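Side-chain contacts in La-related protein 7 homolog (PDB 6TZN), which binds telomerase RNA and promotes its assembly with the catalytic subunit into the telomerase holoenzyme, this chain being its C-terminal xRRM domain: residues A[11-16]-A[114-119]; A[26-31]-A[50-55]; A[61-66]-A[70-75]. All coordinates share one frame; numbering follows the deposited sequence.

Interaction 1: A[11-16]-A[114-119]; sequences NLLTRI and NYWRML
The extra C-terminal helix of an xRRM crosses the face of its β-sheet, and in this protein Leu12, just before strand 13-17, and Leu13, its first residue, meet Tyr115 and Trp116 of helix 109-119. Leu13 lays both methyls over one face of the Tyr115 phenol. CD1, over the CG end, makes a CH-pi contact, 3.9 Å from the Tyr115 ring centroid and 28° off its normal, while CD2 lies over the side toward the hydroxyl, 3.7 Å from Tyr115 CE1. With CG anti to the backbone N (chi1 176°), the phenol is carried from the helix to the sheet, where Tyr115 OH bonds Asp51 OD2. A leucine here would probably deprive Leu13 of its flat partner and leave the Asp51 carboxylate without that hydroxyl.

The Trp116 indole reaches Leu12 with its six-membered ring, CZ2 lying 3.9 Å from Leu12 CD1, and the two side chains cross at about a right angle. One water joins the same two residues, accepting from Trp116 NE1 at 3.0 Å and from Leu12 N at 3.2 Å. Phe8 stacks on the indole as well. A third helix laid across the β-sheet is the hallmark of the xRRM.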
# COMPACT_ATOMS: atom_id res chain seq x y z
N ASN A 11 4.25 5.88 -12.70
CA ASN A 11 4.94 5.28 -11.56
C ASN A 11 4.44 5.82 -10.22
O ASN A 11 5.19 5.84 -9.24
CB ASN A 11 6.46 5.35 -11.70
CG ASN A 11 6.93 4.71 -12.99
OD1 ASN A 11 6.46 3.62 -13.35
ND2 ASN A 11 7.82 5.38 -13.69
N LEU A 12 3.16 6.19 -10.13
CA LEU A 12 2.57 6.67 -8.90
C LEU A 12 1.83 5.59 -8.12
O LEU A 12 1.51 5.81 -6.94
CB LEU A 12 1.56 7.78 -9.19
CG LEU A 12 2.06 9.12 -9.74
CD1 LEU A 12 0.87 10.06 -9.97
CD2 LEU A 12 3.05 9.75 -8.78
N LEU A 13 1.54 4.44 -8.73
CA LEU A 13 0.54 3.51 -8.21
C LEU A 13 1.20 2.26 -7.64
O LEU A 13 2.01 1.62 -8.33
CB LEU A 13 -0.42 3.08 -9.32
CG LEU A 13 -1.08 4.17 -10.15
CD1 LEU A 13 -1.90 3.53 -11.26
CD2 LEU A 13 -1.95 5.07 -9.27
N THR A 14 0.84 1.89 -6.41
CA THR A 14 1.28 0.63 -5.83
C THR A 14 0.07 -0.18 -5.40
O THR A 14 -0.83 0.33 -4.73
CB THR A 14 2.20 0.82 -4.61
OG1 THR A 14 1.48 1.45 -3.54
CG2 THR A 14 3.43 1.65 -4.99
N ARG A 15 0.05 -1.45 -5.77
CA ARG A 15 -0.94 -2.37 -5.25
C ARG A 15 -0.40 -2.94 -3.95
O ARG A 15 0.75 -3.38 -3.88
CB ARG A 15 -1.18 -3.51 -6.24
CG ARG A 15 -2.05 -4.62 -5.67
CD ARG A 15 -2.37 -5.66 -6.71
NE ARG A 15 -3.46 -5.23 -7.56
CZ ARG A 15 -3.32 -4.82 -8.82
NH1 ARG A 15 -2.12 -4.80 -9.38
NH2 ARG A 15 -4.38 -4.44 -9.51
N ILE A 16 -1.22 -2.90 -2.90
CA ILE A 16 -0.91 -3.55 -1.63
C ILE A 16 -1.75 -4.81 -1.55
O ILE A 16 -2.97 -4.77 -1.73
CB ILE A 16 -1.23 -2.62 -0.44
CG1 ILE A 16 -0.65 -1.22 -0.65
CG2 ILE A 16 -0.76 -3.26 0.86
CD1 ILE A 16 0.85 -1.19 -0.74
N ASN A 114 -4.93 1.66 -17.69
CA ASN A 114 -6.35 1.45 -17.44
C ASN A 114 -6.81 2.10 -16.14
O ASN A 114 -7.96 2.54 -16.05
CB ASN A 114 -6.69 -0.03 -17.46
CG ASN A 114 -8.11 -0.30 -17.92
OD1 ASN A 114 -8.45 -0.05 -19.08
ND2 ASN A 114 -8.94 -0.80 -17.02
N TYR A 115 -5.94 2.15 -15.12
CA TYR A 115 -6.30 2.86 -13.89
C TYR A 115 -6.68 4.30 -14.20
O TYR A 115 -7.72 4.79 -13.75
CB TYR A 115 -5.14 2.81 -12.90
CG TYR A 115 -5.39 3.60 -11.62
CD1 TYR A 115 -5.17 4.98 -11.56
CD2 TYR A 115 -5.82 2.96 -10.46
CE1 TYR A 115 -5.40 5.69 -10.40
CE2 TYR A 115 -6.04 3.66 -9.29
CZ TYR A 115 -5.83 5.03 -9.26
OH TYR A 115 -6.03 5.73 -8.10
N TRP A 116 -5.82 4.99 -14.95
CA TRP A 116 -6.08 6.39 -15.25
C TRP A 116 -7.23 6.55 -16.23
O TRP A 116 -8.00 7.51 -16.12
CB TRP A 116 -4.78 7.05 -15.74
CG TRP A 116 -3.76 7.13 -14.65
CD1 TRP A 116 -2.64 6.35 -14.50
CD2 TRP A 116 -3.77 8.02 -13.52
NE1 TRP A 116 -1.96 6.70 -13.36
CE2 TRP A 116 -2.63 7.73 -12.74
CE3 TRP A 116 -4.63 9.03 -13.10
CZ2 TRP A 116 -2.33 8.41 -11.57
CZ3 TRP A 116 -4.33 9.72 -11.93
CH2 TRP A 116 -3.19 9.40 -11.18
N ARG A 117 -7.38 5.63 -17.18
CA ARG A 117 -8.52 5.66 -18.10
C ARG A 117 -9.83 5.49 -17.34
O ARG A 117 -10.80 6.21 -17.59
CB ARG A 117 -8.36 4.57 -19.16
CG ARG A 117 -9.52 4.45 -20.14
CD ARG A 117 -9.32 3.27 -21.08
NE ARG A 117 -8.06 3.35 -21.82
CZ ARG A 117 -7.01 2.56 -21.61
NH1 ARG A 117 -7.06 1.61 -20.68
NH2 ARG A 117 -5.91 2.72 -22.33
N MET A 118 -9.88 4.53 -16.41
CA MET A 118 -11.10 4.31 -15.64
C MET A 118 -11.38 5.46 -14.68
O MET A 118 -12.54 5.81 -14.45
CB MET A 118 -11.03 2.99 -14.88
CG MET A 118 -11.15 1.76 -15.77
SD MET A 118 -12.76 1.65 -16.60
CE MET A 118 -12.40 2.33 -18.22
N LEU A 119 -10.33 6.05 -14.11
CA LEU A 119 -10.52 7.23 -13.27
C LEU A 119 -11.18 8.36 -14.05
O LEU A 119 -12.03 9.08 -13.51
CB LEU A 119 -9.18 7.68 -12.69
CG LEU A 119 -9.26 8.82 -11.67
CD1 LEU A 119 -9.97 8.37 -10.40
CD2 LEU A 119 -7.86 9.34 -11.36
O HOH W 1 0.85 6.34 -12.36

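Interaction 2: A[26-31]-A[50-55]; sequences STIHSL and IDYRKD
Two groups of Ser30 reach back to Ser26 O within the helical turn that presents Ile28 and His29 to Ile50 and Tyr52: the backbone N at 3.0 Å from Ser26 O, and OG in a weak bond. No hydrogen bond passes between the two segments themselves, so the meeting of helix 25-39 with strand 47-51 and the residues that follow it rests on carbon.

Ile28 uses both of its branches. With CG1 anti to the carbonyl carbon (chi1 -62°), the longer branch runs out over Tyr52, and its CD1 comes down on one face of the phenol, 3.8 Å from the Tyr52 ring centroid and 21° off the normal. That CH-pi contact is displaced toward the CB end of the ring, the closest atom being Tyr52 CG, 3.5 Å from Ile28 CD1. The shorter branch turns to the strand, where Ile28 CG2 meets Ile50 CG2 at 4.1 Å.

Ile50 is likewise divided between neighbours. While its CG2 faces Ile28, its extended arm carries CD1 to the next residue of the helix, 3.7 Å from His29 CB and crossing that side chain at about a right angle; the imidazole is met obliquely. Ile50 also packs on Ile61 of the adjacent strand, which continues this apolar layer beneath the helix, as in the helix-on-sheet packing of the RRM fold.

Polar ends are dealt with at the margins. Tyr52 OH bonds Glu56 O, which holds the far end of the phenol while Ile28 covers its near end, and Lys25 NZ bonds Ile50 O. With no polar bond between the segments, the seating of the helix probably depends on the fit of branched methyls to one another and to one ring face.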
# COMPACT_ATOMS: atom_id res chain seq x y z
N SER A 26 -8.74 4.25 6.69
CA SER A 26 -8.01 4.93 7.75
C SER A 26 -6.88 4.06 8.29
O SER A 26 -5.75 4.53 8.49
CB SER A 26 -8.96 5.32 8.88
OG SER A 26 -8.24 5.89 9.96
N THR A 27 -7.16 2.78 8.53
CA THR A 27 -6.13 1.87 9.02
C THR A 27 -5.04 1.68 7.97
O THR A 27 -3.86 1.68 8.30
CB THR A 27 -6.73 0.53 9.43
OG1 THR A 27 -7.75 0.75 10.41
CG2 THR A 27 -5.66 -0.39 10.02
N ILE A 28 -5.43 1.52 6.70
CA ILE A 28 -4.43 1.38 5.64
C ILE A 28 -3.53 2.61 5.60
O ILE A 28 -2.30 2.49 5.51
CB ILE A 28 -5.10 1.12 4.28
CG1 ILE A 28 -5.88 -0.20 4.29
CG2 ILE A 28 -4.05 1.13 3.16
CD1 ILE A 28 -6.87 -0.32 3.14
N HIS A 29 -4.11 3.80 5.70
CA HIS A 29 -3.31 5.02 5.70
C HIS A 29 -2.31 5.02 6.85
O HIS A 29 -1.12 5.30 6.67
CB HIS A 29 -4.22 6.24 5.78
CG HIS A 29 -3.50 7.54 5.64
ND1 HIS A 29 -3.62 8.34 4.52
CD2 HIS A 29 -2.65 8.19 6.47
CE1 HIS A 29 -2.88 9.43 4.68
NE2 HIS A 29 -2.27 9.35 5.85
N SER A 30 -2.78 4.68 8.06
CA SER A 30 -1.89 4.66 9.22
C SER A 30 -0.81 3.60 9.07
O SER A 30 0.35 3.83 9.42
CB SER A 30 -2.70 4.40 10.49
OG SER A 30 -3.57 5.49 10.73
N LEU A 31 -1.18 2.42 8.56
CA LEU A 31 -0.21 1.35 8.36
C LEU A 31 0.86 1.78 7.36
O LEU A 31 2.07 1.61 7.60
CB LEU A 31 -0.93 0.08 7.89
CG LEU A 31 -0.10 -1.19 7.72
CD1 LEU A 31 -0.98 -2.43 7.94
CD2 LEU A 31 0.54 -1.25 6.34
N ILE A 50 -6.31 6.33 -1.57
CA ILE A 50 -6.33 4.91 -1.29
C ILE A 50 -7.61 4.36 -1.89
O ILE A 50 -8.71 4.75 -1.47
CB ILE A 50 -6.26 4.65 0.22
CG1 ILE A 50 -4.95 5.21 0.79
CG2 ILE A 50 -6.42 3.16 0.52
CD1 ILE A 50 -4.87 5.16 2.30
N ASP A 51 -7.48 3.50 -2.88
CA ASP A 51 -8.64 2.84 -3.48
C ASP A 51 -8.80 1.50 -2.79
O ASP A 51 -7.98 0.59 -2.97
CB ASP A 51 -8.47 2.68 -4.99
CG ASP A 51 -8.31 4.01 -5.73
OD1 ASP A 51 -8.59 5.10 -5.16
OD2 ASP A 51 -7.91 3.97 -6.90
N TYR A 52 -9.84 1.37 -1.97
CA TYR A 52 -10.04 0.16 -1.19
C TYR A 52 -11.52 -0.08 -1.00
O TYR A 52 -12.27 0.84 -0.70
CB TYR A 52 -9.35 0.25 0.18
CG TYR A 52 -9.64 -0.97 1.02
CD1 TYR A 52 -9.05 -2.19 0.72
CD2 TYR A 52 -10.54 -0.91 2.07
CE1 TYR A 52 -9.33 -3.32 1.47
CE2 TYR A 52 -10.83 -2.03 2.83
CZ TYR A 52 -10.23 -3.23 2.52
OH TYR A 52 -10.53 -4.35 3.25
N ARG A 53 -11.93 -1.34 -1.18
CA ARG A 53 -13.31 -1.76 -0.99
C ARG A 53 -13.36 -2.73 0.18
O ARG A 53 -12.58 -3.69 0.22
CB ARG A 53 -13.85 -2.46 -2.24
CG ARG A 53 -15.31 -2.83 -2.13
N LYS A 54 -14.29 -2.51 1.11
CA LYS A 54 -14.40 -3.37 2.27
C LYS A 54 -14.56 -4.83 1.86
O LYS A 54 -15.24 -5.14 0.87
CB LYS A 54 -15.59 -2.94 3.13
CG LYS A 54 -15.71 -3.69 4.44
CD LYS A 54 -16.77 -3.07 5.34
CE LYS A 54 -16.92 -3.87 6.62
NZ LYS A 54 -15.61 -4.09 7.28
N ASP A 55 -13.92 -5.72 2.61
CA ASP A 55 -13.93 -7.17 2.38
C ASP A 55 -13.08 -7.60 1.19
O ASP A 55 -13.22 -8.73 0.71
CB ASP A 55 -15.33 -7.79 2.37
CG ASP A 55 -15.58 -8.66 3.58
OD1 ASP A 55 -14.59 -9.13 4.19
OD2 ASP A 55 -16.75 -8.86 3.95

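Interaction 3: A[61-66]-A[70-75]; sequences IRWKTP and ETCINA. With NO3 (nitrate ion), chain B.
Apolar contact between Trp63 and Cys72 joins strand 58-63 to helix 66-78. The helix offers Cys72 CB and SG together to the benzo side of the indole, each 3.5 Å from Trp63 CZ2. The approach is oblique: SG lies 4.7 Å from the centroid of the Trp63 six-membered ring and 65° off its normal, a sulfur-aromatic contact made well away from the ring axis. Within the strand segment, Ile61 CG2 covers one face of the same indole, offset toward its rim. Trp63 NE1, the polar atom of this buried ring, bonds Thr14 OG1 of strand 13-17, which, with the packing of Ile61 and Cys72, probably helps to fix the rotation of the indole.

Strand and helix here are the third strand and second helix of the RRM order, β1-α1-β2-β3-α2-β4, and the turn between them is short. Thr65 takes the N-cap position, its OG1 bonded to His68 ND1. The backbone bond across the segments belongs to the first turn of the helix, running from Glu70 N to Pro66 O at 2.9 Å.

Ionic and charge-assisted bonds gather at Arg62. Its chain bends at chi2 (-80°), bringing the guanidinium round so that NH1 donates to Trp63 O at 2.9 Å, close to the guanidinium plane. NE and NH2 grip a nitrate ion, probably from the crystallisation liquor, through two of its oxygens: Arg62 NE to O1 of nitrate is 2.9 Å, and Arg62 NH2 to O3 of nitrate is 3.0 Å. The same anion also comes near the Trp116 indole, O1 of nitrate lying 3.5 Å from Trp116 CH2.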
# COMPACT_ATOMS: atom_id res chain seq x y z
N ILE A 61 -2.82 2.24 -4.11
CA ILE A 61 -2.41 3.51 -3.53
C ILE A 61 -1.91 4.42 -4.65
O ILE A 61 -1.03 4.03 -5.43
CB ILE A 61 -1.31 3.32 -2.48
CG1 ILE A 61 -1.61 2.13 -1.55
CG2 ILE A 61 -1.12 4.62 -1.69
CD1 ILE A 61 -2.93 2.22 -0.81
N ARG A 62 -2.47 5.63 -4.73
CA ARG A 62 -1.96 6.68 -5.61
C ARG A 62 -1.09 7.58 -4.74
O ARG A 62 -1.61 8.36 -3.92
CB ARG A 62 -3.11 7.45 -6.26
CG ARG A 62 -2.70 8.42 -7.39
CD ARG A 62 -2.15 9.74 -6.86
NE ARG A 62 -2.41 10.85 -7.77
CZ ARG A 62 -1.62 11.89 -7.96
NH1 ARG A 62 -0.44 11.99 -7.34
NH2 ARG A 62 -2.00 12.85 -8.79
N TRP A 63 0.22 7.49 -4.92
CA TRP A 63 1.16 8.27 -4.14
C TRP A 63 1.31 9.66 -4.73
O TRP A 63 1.00 9.90 -5.91
CB TRP A 63 2.51 7.56 -4.10
CG TRP A 63 2.43 6.30 -3.30
CD1 TRP A 63 2.20 5.04 -3.78
CD2 TRP A 63 2.55 6.19 -1.88
NE1 TRP A 63 2.19 4.14 -2.73
CE2 TRP A 63 2.39 4.82 -1.56
CE3 TRP A 63 2.78 7.10 -0.85
CZ2 TRP A 63 2.46 4.35 -0.25
CZ3 TRP A 63 2.85 6.64 0.45
CH2 TRP A 63 2.68 5.27 0.74
N LYS A 64 1.78 10.60 -3.91
CA LYS A 64 1.95 11.97 -4.39
C LYS A 64 2.98 12.04 -5.52
O LYS A 64 2.77 12.76 -6.50
CB LYS A 64 2.33 12.91 -3.24
CG LYS A 64 2.27 14.38 -3.63
CD LYS A 64 2.66 15.28 -2.46
CE LYS A 64 2.53 16.74 -2.84
NZ LYS A 64 2.88 17.64 -1.71
N THR A 65 4.09 11.31 -5.39
CA THR A 65 5.18 11.36 -6.35
C THR A 65 5.73 9.96 -6.57
O THR A 65 5.56 9.08 -5.72
CB THR A 65 6.34 12.25 -5.88
OG1 THR A 65 7.05 11.61 -4.81
CG2 THR A 65 5.85 13.63 -5.44
N PRO A 66 6.44 9.73 -7.68
CA PRO A 66 7.06 8.40 -7.89
C PRO A 66 8.04 8.01 -6.80
O PRO A 66 8.16 6.82 -6.48
CB PRO A 66 7.75 8.55 -9.25
CG PRO A 66 6.96 9.59 -9.95
CD PRO A 66 6.58 10.58 -8.88
N GLU A 70 8.11 4.41 -4.85
CA GLU A 70 9.30 3.58 -4.75
C GLU A 70 9.66 3.29 -3.30
O GLU A 70 10.07 2.16 -2.97
CB GLU A 70 10.47 4.28 -5.45
CG GLU A 70 11.71 3.41 -5.61
CD GLU A 70 12.83 4.12 -6.35
OE1 GLU A 70 13.07 5.31 -6.05
OE2 GLU A 70 13.46 3.49 -7.22
N THR A 71 9.53 4.29 -2.43
CA THR A 71 9.81 4.08 -1.01
C THR A 71 8.87 3.03 -0.43
O THR A 71 9.29 2.18 0.37
CB THR A 71 9.68 5.40 -0.26
OG1 THR A 71 10.62 6.35 -0.79
CG2 THR A 71 9.91 5.22 1.23
N CYS A 72 7.60 3.08 -0.82
CA CYS A 72 6.64 2.08 -0.36
C CYS A 72 7.05 0.68 -0.80
O CYS A 72 7.05 -0.27 0.00
CB CYS A 72 5.26 2.43 -0.91
SG CYS A 72 3.99 1.21 -0.56
N ILE A 73 7.41 0.52 -2.08
CA ILE A 73 7.83 -0.79 -2.58
C ILE A 73 9.03 -1.30 -1.79
O ILE A 73 9.06 -2.46 -1.36
CB ILE A 73 8.15 -0.72 -4.08
CG1 ILE A 73 6.91 -0.28 -4.88
CG2 ILE A 73 8.67 -2.06 -4.58
CD1 ILE A 73 5.71 -1.13 -4.64
N ASN A 74 10.03 -0.44 -1.57
CA ASN A 74 11.22 -0.86 -0.85
C ASN A 74 10.89 -1.24 0.59
O ASN A 74 11.44 -2.20 1.14
CB ASN A 74 12.27 0.25 -0.87
CG ASN A 74 12.85 0.47 -2.25
OD1 ASN A 74 12.78 -0.41 -3.11
ND2 ASN A 74 13.44 1.65 -2.47
N ALA A 75 9.98 -0.49 1.22
CA ALA A 75 9.64 -0.73 2.62
C ALA A 75 9.05 -2.12 2.81
O ALA A 75 9.45 -2.86 3.72
CB ALA A 75 8.65 0.34 3.09
N NO3 B . -5.63 11.77 -9.01
O1 NO3 B . -5.19 10.68 -8.57
O2 NO3 B . -6.85 12.04 -8.91
O3 NO3 B . -4.86 12.61 -9.56

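Overall arrangement
From the N terminus, the chain enters interaction 1 with 11-16 but completes it only at 114-119, so this contact closes a loop spanning nearly the whole domain. Inside that loop the other two follow in series without crossing: 50-55 returns to 26-31 to close interaction 2, and interaction 3 closes over the short turn from 61-66 to 70-75. All three share one antiparallel sheet. Interactions 2 and 3 seat helices 25-39 and 66-78 on one face, and interaction 1 brings helix 109-119 to the other. Ile61, of interaction 3, also comes near interaction 2, its CD1 lying 4.3 Å from Ile28 CG2, while Thr14 O and Ile61 N probably pair at 2.8 Å, joining interactions 1 and 3.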